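Local coordinates for putative tRNA (Adenine(37)-N6)-methyltransferase (Pseudomonas aeruginosa, PDB 7BTU), which probably transfers a methyl group from S-adenosyl-L-methionine to the threonylcarbamoyl-modified adenosine at position 37 of tRNA, at residues Pro35-Thr40 against Ala185-Gln190; Gly160-Trp165 against Pro225-Val230. All coordinates share one frame; numbering follows the deposited sequence.

Contact 1: residues Pro35-Thr40 against Ala185-Gln190; sequences PAARGT and AELIEQ
The side-chain amide of Q190 is the flat group here, with P35 and A36 packed around its oxygen end. At the edge, OE1 accepts the backbone N-H of A36, the N of A36 lying 2.8 Å from OE1 of Q190. The bond is nearly straight (163° at the hydrogen), and the donor lies in the amide plane, on a lone pair, at a C=O...donor angle of 134°. The methyl CB of A36 rises on one side of that plane, offset from the group and 3.3 Å from OE1 of Q190. P35 lies on the opposite side, its CD 3.2 Å from the same OE1; its ring nitrogen is also close but has no hydrogen to give. Q190 reaches this position by an extended chain, starting with CG anti to the carbonyl carbon (chi1 -70°).

Beyond the amide, A36 rests on the helix itself. Its CB is 3.4 Å from the backbone N of L187 and 3.7 Å from CB of E186, so the small methyl meets the helix backbone directly. L187 continues the apolar contact along the loop: its CD1 lies 3.5 Å from CA of A37 and 3.7 Å from CB of A37. The same leucine touches C20 and L213, while A37 packs on F21 and pairs through its backbone with I125.

This is an interdomain contact: helix 184-193 of the C-terminal domain lies against the loop leading into strand 38-43 of the N-terminal beta-barrel, joined by a side-chain-to-backbone hydrogen bond and close alanine packing.

Contact 2: residues Gly160-Trp165 against Pro225-Val230; sequences GIAVEW and PDLIRV
The first torsions of W165 and V230 set their side chains side by side, pointing the same way: CG of W165 is anti to its carbonyl carbon (chi1 -72°), and CG2 of V230 is likewise anti to its own. CG2 of V230 then lies 3.8 Å from the centroid of the W165 six-membered ring, only 6° off the ring normal, a CH-pi contact over the ring centre. V163 extends this apolar face, meeting V230 through CG1. I161 and I228 touch through their CD1 methyls, their side chains crossing at about a right angle.

The backbones form a parallel pair, with strand directions 28° apart, at one border of the four-stranded mixed sheet of the C-terminal domain. A162 O accepts from I228 N, and E164 brackets R229 on the neighbouring strand, as in parallel sheets: its N donates to I228 O (2.8 Å) and its O accepts from V230 N (2.8 Å). A water bridges A162 N and D226 O, which are 3.8 Å apart and not directly bonded.

On the other face, E164 lies across L227, whose CD2 is 3.6 Å from OE2 of E164. OE1 of E164 forms a salt bridge with NH1 of R229 (3.5 Å, a weak hydrogen bond), the carboxylate and guanidinium planes being steeply turned. A second water, in the guanidinium plane, links NH1 of R229 to W165 O.

How the contacts relate
The four segments alternate along the chain: 35-40, 160-165, 185-190, then 225-230. Contact 1 joins the N-terminal barrel to helix 184-193, whereas contact 2 lies within the C-terminal domain, pairing strands 162-165 and 227-234 at one border of its sheet. Their centres are about 16 Å apart, yet they touch directly, since this helix covers the sheet face that bears W165 and V230. CG2 of I188 lies 3.7 Å from CH2 of W165 and 3.9 Å from CG2 of V230, and E189 accepts a weak hydrogen bond from the indole nitrogen. The helix thus has one side against the C-terminal sheet and another against the loop before strand 38-43, touching both domains.

Contact 1: residues Pro35-Thr40 against Ala185-Gln190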
loop_
_atom_site.group_PDB
_atom_site.type_symbol
_atom_site.label_atom_id
_atom_site.label_comp_id
_atom_site.label_asym_id
_atom_site.label_seq_id
_atom_site.Cartn_x
_atom_site.Cartn_y
_atom_site.Cartn_z
ATOM N N PRO B 35 7.442 17.510 5.398
ATOM C CA PRO B 35 8.573 16.764 5.944
ATOM C C PRO B 35 8.873 17.085 7.390
ATOM O O PRO B 35 9.558 16.284 8.043
ATOM C CB PRO B 35 9.733 17.177 5.024
ATOM C CG PRO B 35 9.330 18.540 4.529
ATOM C CD PRO B 35 7.858 18.464 4.346
ATOM N N ALA B 36 8.425 18.241 7.911
ATOM C CA ALA B 36 8.700 18.507 9.320
ATOM C C ALA B 36 7.811 17.696 10.255
ATOM O O ALA B 36 7.987 17.795 11.474
ATOM C CB ALA B 36 8.564 20.031 9.611
ATOM N N ALA B 37 6.832 16.953 9.719
ATOM C CA ALA B 37 5.967 16.075 10.510
ATOM C C ALA B 37 6.769 14.792 10.767
ATOM O O ALA B 37 6.852 13.919 9.915
ATOM C CB ALA B 37 4.637 15.795 9.792
ATOM N N ARG B 38 7.393 14.698 11.934
ATOM C CA ARG B 38 8.334 13.620 12.215
ATOM C C ARG B 38 7.787 12.632 13.248
ATOM O O ARG B 38 6.911 12.936 14.072
ATOM C CB ARG B 38 9.660 14.204 12.682
ATOM C CG ARG B 38 10.404 14.937 11.488
ATOM C CD ARG B 38 11.687 15.593 11.941
ATOM N NE ARG B 38 12.503 14.589 12.603
ATOM C CZ ARG B 38 13.491 14.881 13.432
ATOM N NH1 ARG B 38 13.769 16.153 13.666
ATOM N NH2 ARG B 38 14.209 13.907 14.000
ATOM N N GLY B 39 8.329 11.432 13.205
ATOM C CA GLY B 39 7.942 10.470 14.226
ATOM C C GLY B 39 8.902 9.302 14.200
ATOM O O GLY B 39 9.816 9.231 13.364
ATOM N N THR B 40 8.693 8.380 15.134
ATOM C CA THR B 40 9.517 7.177 15.115
ATOM C C THR B 40 8.598 5.966 15.193
ATOM O O THR B 40 7.440 6.055 15.630
ATOM C CB THR B 40 10.523 7.158 16.263
ATOM O OG1 THR B 40 9.815 7.303 17.497
ATOM C CG2 THR B 40 11.519 8.321 16.145
ATOM N N ALA B 185 8.478 25.114 14.294
ATOM C CA ALA B 185 7.959 26.207 13.469
ATOM C C ALA B 185 7.611 25.702 12.076
ATOM O O ALA B 185 6.549 26.032 11.528
ATOM C CB ALA B 185 8.978 27.338 13.373
ATOM N N GLU B 186 8.497 24.868 11.494
ATOM C CA GLU B 186 8.248 24.348 10.159
ATOM C C GLU B 186 7.058 23.411 10.166
ATOM O O GLU B 186 6.231 23.442 9.248
ATOM C CB GLU B 186 9.470 23.587 9.632
ATOM C CG GLU B 186 10.561 24.582 9.224
ATOM C CD GLU B 186 11.766 23.853 8.668
ATOM O OE1 GLU B 186 12.609 23.436 9.480
ATOM O OE2 GLU B 186 11.854 23.683 7.431
ATOM N N LEU B 187 6.952 22.594 11.202
ATOM C CA LEU B 187 5.798 21.693 11.278
ATOM C C LEU B 187 4.517 22.499 11.321
ATOM O O LEU B 187 3.537 22.172 10.627
ATOM C CB LEU B 187 5.897 20.815 12.515
ATOM C CG LEU B 187 4.666 19.945 12.832
ATOM C CD1 LEU B 187 4.360 18.936 11.753
ATOM C CD2 LEU B 187 4.930 19.234 14.164
ATOM N N ILE B 188 4.494 23.526 12.174
ATOM C CA ILE B 188 3.269 24.327 12.304
ATOM C C ILE B 188 2.900 24.919 10.954
ATOM O O ILE B 188 1.762 24.812 10.492
ATOM C CB ILE B 188 3.429 25.409 13.392
ATOM C CG1 ILE B 188 3.460 24.774 14.796
ATOM C CG2 ILE B 188 2.288 26.500 13.258
ATOM C CD1 ILE B 188 3.804 25.776 15.973
ATOM N N GLU B 189 3.884 25.511 10.276
ATOM C CA GLU B 189 3.641 26.100 8.971
ATOM C C GLU B 189 3.136 25.053 7.976
ATOM O O GLU B 189 2.208 25.325 7.202
ATOM C CB GLU B 189 4.941 26.749 8.485
ATOM C CG GLU B 189 4.950 27.236 7.086
ATOM C CD GLU B 189 5.662 28.573 6.965
ATOM O OE1 GLU B 189 6.235 29.042 7.986
ATOM O OE2 GLU B 189 5.598 29.176 5.869
ATOM N N GLN B 190 3.770 23.864 7.944
ATOM C CA GLN B 190 3.386 22.878 6.952
ATOM C C GLN B 190 2.013 22.296 7.248
ATOM O O GLN B 190 1.275 21.968 6.329
ATOM C CB GLN B 190 4.425 21.747 6.871
ATOM C CG GLN B 190 5.728 22.262 6.233
ATOM C CD GLN B 190 6.910 21.401 6.541
ATOM O OE1 GLN B 190 6.765 20.198 6.811
ATOM N NE2 GLN B 190 8.113 21.998 6.474
#

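Contact 2: residues Gly160-Trp165 against Pro225-Val230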
loop_
_atom_site.group_PDB
_atom_site.type_symbol
_atom_site.label_atom_id
_atom_site.label_comp_id
_atom_site.label_asym_id
_atom_site.label_seq_id
_atom_site.Cartn_x
_atom_site.Cartn_y
_atom_site.Cartn_z
ATOM N N GLY B 160 -2.885 25.238 -1.061
ATOM C CA GLY B 160 -2.119 25.415 0.168
ATOM C C GLY B 160 -2.187 26.903 0.485
ATOM O O GLY B 160 -2.108 27.743 -0.416
ATOM N N ILE B 161 -2.273 27.230 1.775
ATOM C CA ILE B 161 -2.607 28.578 2.246
ATOM C C ILE B 161 -1.336 29.183 2.806
ATOM O O ILE B 161 -0.553 28.482 3.460
ATOM C CB ILE B 161 -3.698 28.533 3.346
ATOM C CG1 ILE B 161 -4.796 27.534 3.008
ATOM C CG2 ILE B 161 -4.324 29.886 3.631
ATOM C CD1 ILE B 161 -5.756 27.246 4.175
ATOM N N ALA B 162 -1.164 30.488 2.597
ATOM C CA ALA B 162 -0.054 31.205 3.203
ATOM C C ALA B 162 -0.227 31.248 4.718
ATOM O O ALA B 162 -1.355 31.344 5.233
ATOM C CB ALA B 162 0.021 32.634 2.669
ATOM N N VAL B 163 0.901 31.258 5.415
ATOM C CA VAL B 163 0.950 31.282 6.868
ATOM C C VAL B 163 1.860 32.421 7.307
ATOM O O VAL B 163 3.040 32.420 6.964
ATOM C CB VAL B 163 1.475 29.953 7.431
ATOM C CG1 VAL B 163 1.698 30.100 8.952
ATOM C CG2 VAL B 163 0.488 28.800 7.109
ATOM N N GLU B 164 1.350 33.336 8.130
ATOM C CA GLU B 164 2.194 34.341 8.789
ATOM C C GLU B 164 2.178 34.093 10.300
ATOM O O GLU B 164 1.371 33.318 10.818
ATOM C CB GLU B 164 1.735 35.778 8.459
ATOM C CG GLU B 164 0.347 36.001 8.922
ATOM C CD GLU B 164 -0.120 37.454 8.812
ATOM O OE1 GLU B 164 -0.958 37.844 9.660
ATOM O OE2 GLU B 164 0.369 38.173 7.910
ATOM N N TRP B 165 3.079 34.766 11.007
ATOM C CA TRP B 165 3.375 34.520 12.418
ATOM C C TRP B 165 3.252 35.794 13.234
ATOM O O TRP B 165 3.794 36.826 12.826
ATOM C CB TRP B 165 4.827 34.040 12.558
ATOM C CG TRP B 165 5.041 32.642 12.048
ATOM C CD1 TRP B 165 5.277 32.242 10.757
ATOM C CD2 TRP B 165 5.051 31.460 12.864
ATOM N NE1 TRP B 165 5.381 30.835 10.725
ATOM C CE2 TRP B 165 5.274 30.361 12.012
ATOM C CE3 TRP B 165 4.839 31.237 14.235
ATOM C CZ2 TRP B 165 5.345 29.066 12.487
ATOM C CZ3 TRP B 165 4.891 29.929 14.718
ATOM C CH2 TRP B 165 5.120 28.859 13.834
ATOM N N PRO B 225 -9.530 35.092 3.989
ATOM C CA PRO B 225 -9.808 33.696 3.601
ATOM C C PRO B 225 -8.586 32.931 3.113
ATOM O O PRO B 225 -8.556 31.702 3.254
ATOM C CB PRO B 225 -10.856 33.850 2.491
ATOM C CG PRO B 225 -11.554 35.096 2.863
ATOM C CD PRO B 225 -10.508 36.021 3.399
ATOM N N ASP B 226 -7.551 33.611 2.612
ATOM C CA ASP B 226 -6.384 32.926 2.061
ATOM C C ASP B 226 -5.126 33.124 2.910
ATOM O O ASP B 226 -4.003 33.008 2.408
ATOM C CB ASP B 226 -6.153 33.384 0.619
ATOM C CG ASP B 226 -6.000 34.892 0.501
ATOM O OD1 ASP B 226 -6.178 35.607 1.515
ATOM O OD2 ASP B 226 -5.712 35.366 -0.623
ATOM N N LEU B 227 -5.281 33.403 4.194
ATOM C CA LEU B 227 -4.112 33.627 5.025
ATOM C C LEU B 227 -4.418 33.136 6.425
ATOM O O LEU B 227 -5.486 33.429 6.975
ATOM C CB LEU B 227 -3.716 35.122 5.036
ATOM C CG LEU B 227 -2.558 35.577 5.939
ATOM C CD1 LEU B 227 -1.235 34.956 5.497
ATOM C CD2 LEU B 227 -2.422 37.175 5.935
ATOM N N ILE B 228 -3.484 32.373 6.965
ATOM C CA ILE B 228 -3.508 31.935 8.345
ATOM C C ILE B 228 -2.449 32.692 9.116
ATOM O O ILE B 228 -1.329 32.898 8.624
ATOM C CB ILE B 228 -3.281 30.416 8.412
ATOM C CG1 ILE B 228 -4.566 29.694 7.935
ATOM C CG2 ILE B 228 -2.884 30.038 9.813
ATOM C CD1 ILE B 228 -4.476 28.127 7.907
ATOM N N ARG B 229 -2.778 33.074 10.340
ATOM C CA ARG B 229 -1.831 33.733 11.224
ATOM C C ARG B 229 -1.693 32.921 12.495
ATOM O O ARG B 229 -2.696 32.597 13.126
ATOM C CB ARG B 229 -2.294 35.189 11.517
ATOM C CG ARG B 229 -1.619 35.818 12.751
ATOM C CD ARG B 229 -2.418 37.145 13.228
ATOM N NE ARG B 229 -1.772 37.849 14.347
ATOM C CZ ARG B 229 -0.621 38.476 14.179
ATOM N NH1 ARG B 229 -0.086 38.454 12.979
ATOM N NH2 ARG B 229 -0.005 39.135 15.168
ATOM N N VAL B 230 -0.449 32.527 12.844
ATOM C CA VAL B 230 -0.232 31.783 14.083
ATOM C C VAL B 230 -0.236 32.779 15.224
ATOM O O VAL B 230 0.537 33.757 15.215
ATOM C CB VAL B 230 1.122 30.996 14.071
ATOM C CG1 VAL B 230 1.182 30.032 15.271
ATOM C CG2 VAL B 230 1.319 30.221 12.759
HETATM O O HOH W 1 -2.804 31.710 0.505
HETATM O O HOH W 2 2.622 39.106 12.226
#